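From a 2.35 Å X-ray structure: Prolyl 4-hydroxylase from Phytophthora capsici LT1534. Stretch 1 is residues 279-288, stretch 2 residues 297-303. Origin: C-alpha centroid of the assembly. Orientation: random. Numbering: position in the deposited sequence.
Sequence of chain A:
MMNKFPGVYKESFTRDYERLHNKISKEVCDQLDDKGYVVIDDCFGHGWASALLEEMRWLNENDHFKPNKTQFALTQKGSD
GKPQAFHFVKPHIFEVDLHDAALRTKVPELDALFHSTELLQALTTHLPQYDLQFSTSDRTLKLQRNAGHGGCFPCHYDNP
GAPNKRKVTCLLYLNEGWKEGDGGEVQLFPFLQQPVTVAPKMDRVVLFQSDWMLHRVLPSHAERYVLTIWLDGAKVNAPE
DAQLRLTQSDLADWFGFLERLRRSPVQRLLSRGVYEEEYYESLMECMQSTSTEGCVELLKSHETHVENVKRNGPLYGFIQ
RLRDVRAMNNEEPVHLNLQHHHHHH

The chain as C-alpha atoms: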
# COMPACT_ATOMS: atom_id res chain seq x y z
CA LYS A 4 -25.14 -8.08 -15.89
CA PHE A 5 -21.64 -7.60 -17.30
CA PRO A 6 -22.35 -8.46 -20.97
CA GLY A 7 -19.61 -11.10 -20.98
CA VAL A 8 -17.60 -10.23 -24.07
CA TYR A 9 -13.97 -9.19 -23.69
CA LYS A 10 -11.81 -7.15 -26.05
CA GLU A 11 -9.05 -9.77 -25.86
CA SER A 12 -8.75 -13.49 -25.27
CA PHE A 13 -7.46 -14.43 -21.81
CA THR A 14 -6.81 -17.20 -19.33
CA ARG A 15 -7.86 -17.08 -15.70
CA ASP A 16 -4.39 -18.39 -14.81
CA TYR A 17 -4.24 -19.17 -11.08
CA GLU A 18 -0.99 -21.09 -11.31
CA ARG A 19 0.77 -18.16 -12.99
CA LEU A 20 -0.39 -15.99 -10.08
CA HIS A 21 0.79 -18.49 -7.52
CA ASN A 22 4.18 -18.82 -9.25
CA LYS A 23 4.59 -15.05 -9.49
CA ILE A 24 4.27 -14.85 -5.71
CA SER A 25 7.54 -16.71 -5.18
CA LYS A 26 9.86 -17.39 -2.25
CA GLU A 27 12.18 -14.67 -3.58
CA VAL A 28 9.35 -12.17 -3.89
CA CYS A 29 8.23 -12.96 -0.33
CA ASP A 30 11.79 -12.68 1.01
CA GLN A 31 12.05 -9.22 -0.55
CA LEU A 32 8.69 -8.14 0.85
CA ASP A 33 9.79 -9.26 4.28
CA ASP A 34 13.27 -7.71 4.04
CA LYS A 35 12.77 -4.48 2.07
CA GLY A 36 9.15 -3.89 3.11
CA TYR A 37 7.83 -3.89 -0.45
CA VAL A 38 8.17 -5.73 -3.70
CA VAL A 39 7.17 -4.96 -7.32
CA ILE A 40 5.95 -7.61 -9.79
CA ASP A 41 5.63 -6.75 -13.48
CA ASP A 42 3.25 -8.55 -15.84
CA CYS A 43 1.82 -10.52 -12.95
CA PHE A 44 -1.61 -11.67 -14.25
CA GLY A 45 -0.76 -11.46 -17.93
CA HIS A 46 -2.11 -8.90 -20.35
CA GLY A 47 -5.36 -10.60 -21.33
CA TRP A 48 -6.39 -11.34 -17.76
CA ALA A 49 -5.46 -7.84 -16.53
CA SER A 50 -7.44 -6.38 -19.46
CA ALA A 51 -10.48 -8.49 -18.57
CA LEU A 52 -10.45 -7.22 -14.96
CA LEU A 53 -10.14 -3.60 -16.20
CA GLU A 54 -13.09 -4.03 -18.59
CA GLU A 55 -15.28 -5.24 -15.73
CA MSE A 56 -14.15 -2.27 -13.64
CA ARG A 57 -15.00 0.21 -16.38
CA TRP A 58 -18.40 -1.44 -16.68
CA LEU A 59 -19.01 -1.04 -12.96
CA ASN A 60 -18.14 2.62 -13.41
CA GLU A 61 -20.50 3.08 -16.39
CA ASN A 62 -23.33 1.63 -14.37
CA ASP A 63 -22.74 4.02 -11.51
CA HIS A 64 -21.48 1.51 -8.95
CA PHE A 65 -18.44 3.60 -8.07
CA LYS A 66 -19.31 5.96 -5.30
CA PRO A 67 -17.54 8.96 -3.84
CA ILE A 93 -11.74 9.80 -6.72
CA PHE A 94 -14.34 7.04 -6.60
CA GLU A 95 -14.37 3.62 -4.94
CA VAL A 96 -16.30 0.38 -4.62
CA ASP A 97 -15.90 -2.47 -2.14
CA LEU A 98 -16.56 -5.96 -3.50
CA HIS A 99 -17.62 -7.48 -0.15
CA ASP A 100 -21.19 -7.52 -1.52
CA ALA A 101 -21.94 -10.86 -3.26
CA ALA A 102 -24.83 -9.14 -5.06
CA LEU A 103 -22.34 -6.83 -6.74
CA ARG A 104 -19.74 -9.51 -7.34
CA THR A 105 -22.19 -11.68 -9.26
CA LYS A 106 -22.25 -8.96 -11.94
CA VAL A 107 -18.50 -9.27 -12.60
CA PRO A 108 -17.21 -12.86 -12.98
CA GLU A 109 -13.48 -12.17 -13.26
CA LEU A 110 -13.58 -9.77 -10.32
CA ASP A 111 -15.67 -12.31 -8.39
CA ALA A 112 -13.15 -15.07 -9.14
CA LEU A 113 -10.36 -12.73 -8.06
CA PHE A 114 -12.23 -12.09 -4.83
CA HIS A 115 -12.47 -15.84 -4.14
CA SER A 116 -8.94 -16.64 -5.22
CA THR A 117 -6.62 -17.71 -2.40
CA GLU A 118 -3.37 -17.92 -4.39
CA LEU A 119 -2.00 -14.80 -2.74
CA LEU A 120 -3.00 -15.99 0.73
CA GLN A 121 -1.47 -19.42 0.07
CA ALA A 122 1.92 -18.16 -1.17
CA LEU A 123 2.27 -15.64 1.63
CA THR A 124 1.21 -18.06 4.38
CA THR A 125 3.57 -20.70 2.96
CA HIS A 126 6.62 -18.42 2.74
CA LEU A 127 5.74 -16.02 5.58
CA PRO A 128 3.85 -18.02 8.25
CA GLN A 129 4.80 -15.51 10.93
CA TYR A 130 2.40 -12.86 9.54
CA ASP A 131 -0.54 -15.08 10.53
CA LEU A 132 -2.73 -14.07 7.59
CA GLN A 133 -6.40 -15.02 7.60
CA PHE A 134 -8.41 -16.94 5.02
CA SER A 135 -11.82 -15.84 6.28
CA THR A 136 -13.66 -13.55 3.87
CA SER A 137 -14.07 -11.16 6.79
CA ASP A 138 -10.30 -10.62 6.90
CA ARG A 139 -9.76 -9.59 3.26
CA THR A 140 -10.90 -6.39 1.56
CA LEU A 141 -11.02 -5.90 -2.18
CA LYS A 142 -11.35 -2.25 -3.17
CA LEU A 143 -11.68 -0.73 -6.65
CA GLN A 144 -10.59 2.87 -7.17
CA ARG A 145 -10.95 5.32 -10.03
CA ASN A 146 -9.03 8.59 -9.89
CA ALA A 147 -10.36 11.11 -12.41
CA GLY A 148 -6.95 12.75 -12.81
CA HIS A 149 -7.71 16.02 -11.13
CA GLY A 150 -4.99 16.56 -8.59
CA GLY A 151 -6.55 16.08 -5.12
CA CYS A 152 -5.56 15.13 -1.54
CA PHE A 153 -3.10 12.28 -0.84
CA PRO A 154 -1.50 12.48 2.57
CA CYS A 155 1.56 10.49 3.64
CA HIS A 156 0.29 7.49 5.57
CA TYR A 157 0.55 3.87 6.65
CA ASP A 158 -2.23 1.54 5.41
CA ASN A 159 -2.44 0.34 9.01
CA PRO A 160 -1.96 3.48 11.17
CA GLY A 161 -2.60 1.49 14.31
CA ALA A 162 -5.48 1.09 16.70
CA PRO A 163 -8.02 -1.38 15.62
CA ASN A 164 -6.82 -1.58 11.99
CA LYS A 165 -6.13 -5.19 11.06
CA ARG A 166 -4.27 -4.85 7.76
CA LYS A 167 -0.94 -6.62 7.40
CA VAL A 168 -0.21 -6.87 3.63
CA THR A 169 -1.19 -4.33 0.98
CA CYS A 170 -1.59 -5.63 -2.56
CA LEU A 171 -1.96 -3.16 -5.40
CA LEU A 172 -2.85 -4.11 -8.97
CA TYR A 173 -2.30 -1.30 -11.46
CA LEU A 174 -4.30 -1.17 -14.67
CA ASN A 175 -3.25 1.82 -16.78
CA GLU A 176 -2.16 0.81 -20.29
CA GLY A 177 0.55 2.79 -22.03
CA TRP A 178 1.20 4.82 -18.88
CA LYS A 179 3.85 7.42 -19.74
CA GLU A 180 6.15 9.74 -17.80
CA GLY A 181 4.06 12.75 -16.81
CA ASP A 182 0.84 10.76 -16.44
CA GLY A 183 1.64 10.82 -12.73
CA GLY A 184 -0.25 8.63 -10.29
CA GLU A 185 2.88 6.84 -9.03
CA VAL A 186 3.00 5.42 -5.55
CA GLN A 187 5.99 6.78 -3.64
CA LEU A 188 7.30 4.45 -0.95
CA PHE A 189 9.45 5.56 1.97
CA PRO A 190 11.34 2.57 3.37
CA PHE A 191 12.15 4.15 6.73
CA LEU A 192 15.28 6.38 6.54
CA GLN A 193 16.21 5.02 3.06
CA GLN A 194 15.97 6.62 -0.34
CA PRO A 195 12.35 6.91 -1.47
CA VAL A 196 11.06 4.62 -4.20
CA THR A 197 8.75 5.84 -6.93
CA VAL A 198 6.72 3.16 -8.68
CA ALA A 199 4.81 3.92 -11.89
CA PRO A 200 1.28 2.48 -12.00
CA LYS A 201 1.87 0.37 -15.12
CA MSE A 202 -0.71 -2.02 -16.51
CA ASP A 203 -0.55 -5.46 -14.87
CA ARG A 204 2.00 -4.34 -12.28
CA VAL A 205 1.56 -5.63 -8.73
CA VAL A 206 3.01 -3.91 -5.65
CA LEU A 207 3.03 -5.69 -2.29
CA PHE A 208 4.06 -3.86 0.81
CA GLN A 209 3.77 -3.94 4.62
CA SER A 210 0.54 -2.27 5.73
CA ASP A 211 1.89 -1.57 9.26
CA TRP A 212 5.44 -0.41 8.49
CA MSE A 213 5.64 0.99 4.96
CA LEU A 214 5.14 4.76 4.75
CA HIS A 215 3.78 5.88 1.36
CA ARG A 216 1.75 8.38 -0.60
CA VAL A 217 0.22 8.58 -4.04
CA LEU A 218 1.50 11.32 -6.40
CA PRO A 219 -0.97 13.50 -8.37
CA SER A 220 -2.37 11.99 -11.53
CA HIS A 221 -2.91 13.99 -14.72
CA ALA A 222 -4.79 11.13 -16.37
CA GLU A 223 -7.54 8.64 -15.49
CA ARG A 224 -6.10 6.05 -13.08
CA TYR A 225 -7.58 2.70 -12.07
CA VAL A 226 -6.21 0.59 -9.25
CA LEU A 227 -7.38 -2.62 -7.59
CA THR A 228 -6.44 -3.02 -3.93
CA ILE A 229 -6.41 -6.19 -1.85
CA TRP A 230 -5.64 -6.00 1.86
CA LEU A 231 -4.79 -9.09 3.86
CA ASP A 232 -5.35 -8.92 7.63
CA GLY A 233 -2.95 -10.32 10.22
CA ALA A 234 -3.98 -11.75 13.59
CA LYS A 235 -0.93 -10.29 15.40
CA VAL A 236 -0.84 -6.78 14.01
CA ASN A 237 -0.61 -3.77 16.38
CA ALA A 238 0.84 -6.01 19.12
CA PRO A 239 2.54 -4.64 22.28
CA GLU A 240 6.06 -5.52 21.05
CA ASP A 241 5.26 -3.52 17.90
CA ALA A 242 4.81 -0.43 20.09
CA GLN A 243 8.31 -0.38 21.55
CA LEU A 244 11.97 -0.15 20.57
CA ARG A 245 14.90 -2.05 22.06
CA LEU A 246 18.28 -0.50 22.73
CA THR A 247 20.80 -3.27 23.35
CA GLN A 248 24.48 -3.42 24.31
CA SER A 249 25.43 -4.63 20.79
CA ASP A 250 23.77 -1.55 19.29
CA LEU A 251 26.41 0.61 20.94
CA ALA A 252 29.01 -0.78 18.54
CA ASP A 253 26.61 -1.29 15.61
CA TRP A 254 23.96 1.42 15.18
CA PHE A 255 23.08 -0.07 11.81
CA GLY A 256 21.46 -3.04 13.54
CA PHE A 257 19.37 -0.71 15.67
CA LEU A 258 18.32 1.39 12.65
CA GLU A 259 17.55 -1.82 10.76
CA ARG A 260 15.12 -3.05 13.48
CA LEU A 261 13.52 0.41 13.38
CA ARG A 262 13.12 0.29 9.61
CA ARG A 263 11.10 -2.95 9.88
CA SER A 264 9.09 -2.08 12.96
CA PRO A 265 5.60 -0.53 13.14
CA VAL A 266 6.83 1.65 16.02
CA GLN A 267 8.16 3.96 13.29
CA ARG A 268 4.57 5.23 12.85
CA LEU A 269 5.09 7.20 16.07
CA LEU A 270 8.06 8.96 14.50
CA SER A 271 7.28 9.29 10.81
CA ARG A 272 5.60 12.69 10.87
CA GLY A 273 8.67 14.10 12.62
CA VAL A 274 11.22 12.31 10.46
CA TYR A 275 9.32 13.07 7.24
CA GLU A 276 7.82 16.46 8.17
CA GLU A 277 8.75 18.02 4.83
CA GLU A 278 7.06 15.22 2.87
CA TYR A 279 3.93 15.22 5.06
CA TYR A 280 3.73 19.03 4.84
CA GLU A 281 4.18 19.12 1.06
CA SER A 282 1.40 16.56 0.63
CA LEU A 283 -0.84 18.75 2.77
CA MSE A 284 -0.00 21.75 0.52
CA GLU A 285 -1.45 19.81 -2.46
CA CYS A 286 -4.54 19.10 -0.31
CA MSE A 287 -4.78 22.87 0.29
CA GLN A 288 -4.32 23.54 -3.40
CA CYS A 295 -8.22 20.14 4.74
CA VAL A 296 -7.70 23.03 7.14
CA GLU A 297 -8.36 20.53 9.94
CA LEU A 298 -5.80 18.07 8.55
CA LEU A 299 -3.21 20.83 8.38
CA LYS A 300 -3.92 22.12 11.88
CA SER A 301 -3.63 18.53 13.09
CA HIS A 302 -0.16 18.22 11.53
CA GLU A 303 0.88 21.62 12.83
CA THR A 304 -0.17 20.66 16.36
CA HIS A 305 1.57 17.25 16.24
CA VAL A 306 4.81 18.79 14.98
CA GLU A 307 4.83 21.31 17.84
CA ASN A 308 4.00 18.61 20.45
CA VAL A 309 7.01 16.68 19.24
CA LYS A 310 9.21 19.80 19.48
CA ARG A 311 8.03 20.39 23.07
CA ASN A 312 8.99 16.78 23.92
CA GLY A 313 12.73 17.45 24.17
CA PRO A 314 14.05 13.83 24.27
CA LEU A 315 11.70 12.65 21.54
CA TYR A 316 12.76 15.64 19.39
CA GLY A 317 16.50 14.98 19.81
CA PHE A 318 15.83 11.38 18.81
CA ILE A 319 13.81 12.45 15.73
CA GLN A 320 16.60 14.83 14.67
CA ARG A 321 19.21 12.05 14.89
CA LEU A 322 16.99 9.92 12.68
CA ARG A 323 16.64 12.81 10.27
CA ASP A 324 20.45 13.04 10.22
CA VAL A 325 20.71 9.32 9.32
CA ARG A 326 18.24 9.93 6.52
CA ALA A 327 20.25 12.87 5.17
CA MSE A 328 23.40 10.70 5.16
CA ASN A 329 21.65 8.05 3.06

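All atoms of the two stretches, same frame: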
# COMPACT_ATOMS: atom_id res chain seq x y z
N TYR A 279 5.29 15.06 4.56
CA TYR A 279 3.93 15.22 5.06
C TYR A 279 3.38 16.63 4.77
O TYR A 279 2.25 16.77 4.29
CB TYR A 279 3.89 14.98 6.56
CG TYR A 279 3.75 13.54 7.03
CD1 TYR A 279 4.85 12.70 7.09
CD2 TYR A 279 2.54 13.05 7.49
CE1 TYR A 279 4.73 11.38 7.56
CE2 TYR A 279 2.41 11.75 7.97
CZ TYR A 279 3.52 10.91 8.00
OH TYR A 279 3.40 9.63 8.47
N TYR A 280 4.17 17.65 5.06
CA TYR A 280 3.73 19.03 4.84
C TYR A 280 3.48 19.31 3.36
O TYR A 280 2.45 19.89 2.99
CB TYR A 280 4.75 20.02 5.42
CG TYR A 280 4.30 21.47 5.36
CD1 TYR A 280 3.49 22.01 6.35
CD2 TYR A 280 4.69 22.30 4.31
CE1 TYR A 280 3.07 23.34 6.31
CE2 TYR A 280 4.29 23.63 4.26
CZ TYR A 280 3.48 24.14 5.26
OH TYR A 280 3.06 25.44 5.21
N GLU A 281 4.40 18.90 2.49
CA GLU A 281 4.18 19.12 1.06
C GLU A 281 2.91 18.44 0.56
O GLU A 281 2.16 19.03 -0.22
CB GLU A 281 5.37 18.66 0.24
CG GLU A 281 5.61 19.55 -0.99
CD GLU A 281 5.75 21.05 -0.63
OE1 GLU A 281 6.34 21.38 0.42
OE2 GLU A 281 5.27 21.90 -1.42
N SER A 282 2.64 17.23 1.03
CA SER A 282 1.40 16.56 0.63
C SER A 282 0.21 17.39 1.09
O SER A 282 -0.75 17.53 0.35
CB SER A 282 1.31 15.14 1.21
OG SER A 282 2.09 14.24 0.45
N LEU A 283 0.28 17.96 2.29
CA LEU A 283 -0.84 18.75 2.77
C LEU A 283 -1.01 20.05 1.96
O LEU A 283 -2.12 20.55 1.84
CB LEU A 283 -0.69 19.07 4.27
CG LEU A 283 -0.92 17.89 5.22
CD1 LEU A 283 -0.15 18.06 6.52
CD2 LEU A 283 -2.40 17.70 5.51
N MSE A 284 0.08 20.58 1.40
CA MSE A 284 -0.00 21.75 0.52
C MSE A 284 -0.82 21.45 -0.74
O MSE A 284 -1.61 22.29 -1.16
CB MSE A 284 1.39 22.25 0.14
CG MSE A 284 2.16 22.87 1.30
SE MSE A 284 1.09 24.12 2.38
CE MSE A 284 0.49 22.99 3.88
N GLU A 285 -0.64 20.27 -1.32
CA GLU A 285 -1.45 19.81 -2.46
C GLU A 285 -2.93 19.69 -2.06
O GLU A 285 -3.82 20.10 -2.80
CB GLU A 285 -0.94 18.48 -2.99
CG GLU A 285 0.42 18.54 -3.69
CD GLU A 285 1.09 17.16 -3.82
OE1 GLU A 285 0.40 16.14 -3.59
OE2 GLU A 285 2.29 17.11 -4.15
N CYS A 286 -3.19 19.13 -0.87
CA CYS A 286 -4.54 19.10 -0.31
C CYS A 286 -5.15 20.50 -0.21
O CYS A 286 -6.34 20.69 -0.48
CB CYS A 286 -4.54 18.44 1.08
SG CYS A 286 -4.12 16.67 1.09
N MSE A 287 -4.33 21.48 0.20
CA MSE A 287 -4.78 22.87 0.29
C MSE A 287 -5.03 23.42 -1.10
O MSE A 287 -6.01 24.12 -1.33
CB MSE A 287 -3.75 23.74 1.00
CG MSE A 287 -3.45 23.30 2.42
SE MSE A 287 -4.87 23.77 3.63
CE MSE A 287 -4.35 25.62 3.97
N GLN A 288 -4.14 23.09 -2.03
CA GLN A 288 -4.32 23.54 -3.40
C GLN A 288 -5.53 22.86 -4.00
O GLN A 288 -6.13 23.39 -4.92
CB GLN A 288 -3.08 23.24 -4.24
CG GLN A 288 -2.99 24.10 -5.49
CD GLN A 288 -2.57 25.53 -5.18
OE1 GLN A 288 -1.46 25.76 -4.68
NE2 GLN A 288 -3.44 26.49 -5.46
N GLU A 297 -8.47 21.32 8.72
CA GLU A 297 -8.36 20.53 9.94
C GLU A 297 -7.19 19.55 9.89
O GLU A 297 -6.51 19.34 10.88
CB GLU A 297 -9.66 19.80 10.24
CG GLU A 297 -10.35 20.31 11.52
CD GLU A 297 -9.37 20.54 12.70
OE1 GLU A 297 -8.49 19.68 12.95
OE2 GLU A 297 -9.48 21.61 13.36
N LEU A 298 -6.95 18.95 8.72
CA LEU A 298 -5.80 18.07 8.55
C LEU A 298 -4.49 18.81 8.75
O LEU A 298 -3.54 18.27 9.33
CB LEU A 298 -5.81 17.43 7.16
CG LEU A 298 -6.35 16.00 7.03
CD1 LEU A 298 -6.30 15.56 5.58
CD2 LEU A 298 -5.56 15.06 7.91
N LEU A 299 -4.42 20.03 8.24
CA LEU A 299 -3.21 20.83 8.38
C LEU A 299 -2.99 21.25 9.83
O LEU A 299 -1.87 21.16 10.33
CB LEU A 299 -3.24 22.07 7.47
CG LEU A 299 -1.99 22.95 7.64
CD1 LEU A 299 -0.71 22.16 7.39
CD2 LEU A 299 -2.04 24.16 6.73
N LYS A 300 -4.05 21.70 10.49
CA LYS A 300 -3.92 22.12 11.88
C LYS A 300 -3.49 20.93 12.74
O LYS A 300 -2.74 21.08 13.69
CB LYS A 300 -5.23 22.71 12.41
CG LYS A 300 -5.47 24.13 11.97
CD LYS A 300 -4.43 25.08 12.55
CE LYS A 300 -4.20 26.27 11.63
NZ LYS A 300 -3.17 27.23 12.16
N SER A 301 -3.96 19.75 12.37
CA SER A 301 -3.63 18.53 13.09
C SER A 301 -2.13 18.25 12.98
O SER A 301 -1.46 17.93 13.96
CB SER A 301 -4.47 17.37 12.56
OG SER A 301 -4.13 16.18 13.20
N HIS A 302 -1.60 18.40 11.77
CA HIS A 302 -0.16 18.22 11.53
C HIS A 302 0.67 19.23 12.31
O HIS A 302 1.62 18.90 13.03
CB HIS A 302 0.11 18.35 10.03
CG HIS A 302 1.55 18.54 9.69
ND1 HIS A 302 2.37 17.50 9.30
CD2 HIS A 302 2.33 19.66 9.66
CE1 HIS A 302 3.58 17.96 9.05
NE2 HIS A 302 3.58 19.27 9.26
N GLU A 303 0.28 20.49 12.15
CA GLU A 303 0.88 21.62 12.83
C GLU A 303 0.97 21.41 14.34
O GLU A 303 2.01 21.64 14.95
CB GLU A 303 0.05 22.85 12.48
CG GLU A 303 0.49 24.15 13.04
CD GLU A 303 -0.35 25.27 12.46
OE1 GLU A 303 -1.12 25.90 13.22
OE2 GLU A 303 -0.26 25.48 11.22

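Two helices, 279-287 and 297-303, run nearly antiparallel at 161°, their axes 10.2 Å apart at closest approach. That spacing leaves room for side chains between the backbones, and no hydrogen bond crosses the gap: the contact rests on fit.

The principal bump is Leu-299. Its side chain drops as a knob into a hole made by Tyr-280, Leu-283, Met-284 and Met-287, four residues spread over about two turns of the first helix. CD1 of Leu-299 lies 3.8 Å from CE of Met-284, and CD2 of Leu-299, 3.9 Å from CE of Met-287, is also within 4.0 Å of CE of Met-284. Both methionines are selenomethionine, and neither CA-to-CB bond points toward the partner helix; bent chains bring their ends back to close the hollow.

Leu-283 answers from the opposite helix, pointing toward its partner and wedging among Leu-298, Leu-299 and His-302. CD2 of Leu-283 rests 3.8 Å from CB of Leu-298, and CD1 of Leu-283 packs 3.5 Å from CB of His-302.

His-302, buried, extends the packing beyond the leucines. CE1 of His-302 sits 3.9 Å from CB of Tyr-279, whose ring leads away, and NE2 of His-302 approaches the edge of the Tyr-280 ring, 4.0 Å from CD1 of Tyr-280. The rule is compact: interlocked leucines at the center, selenomethionine chains and rings around them.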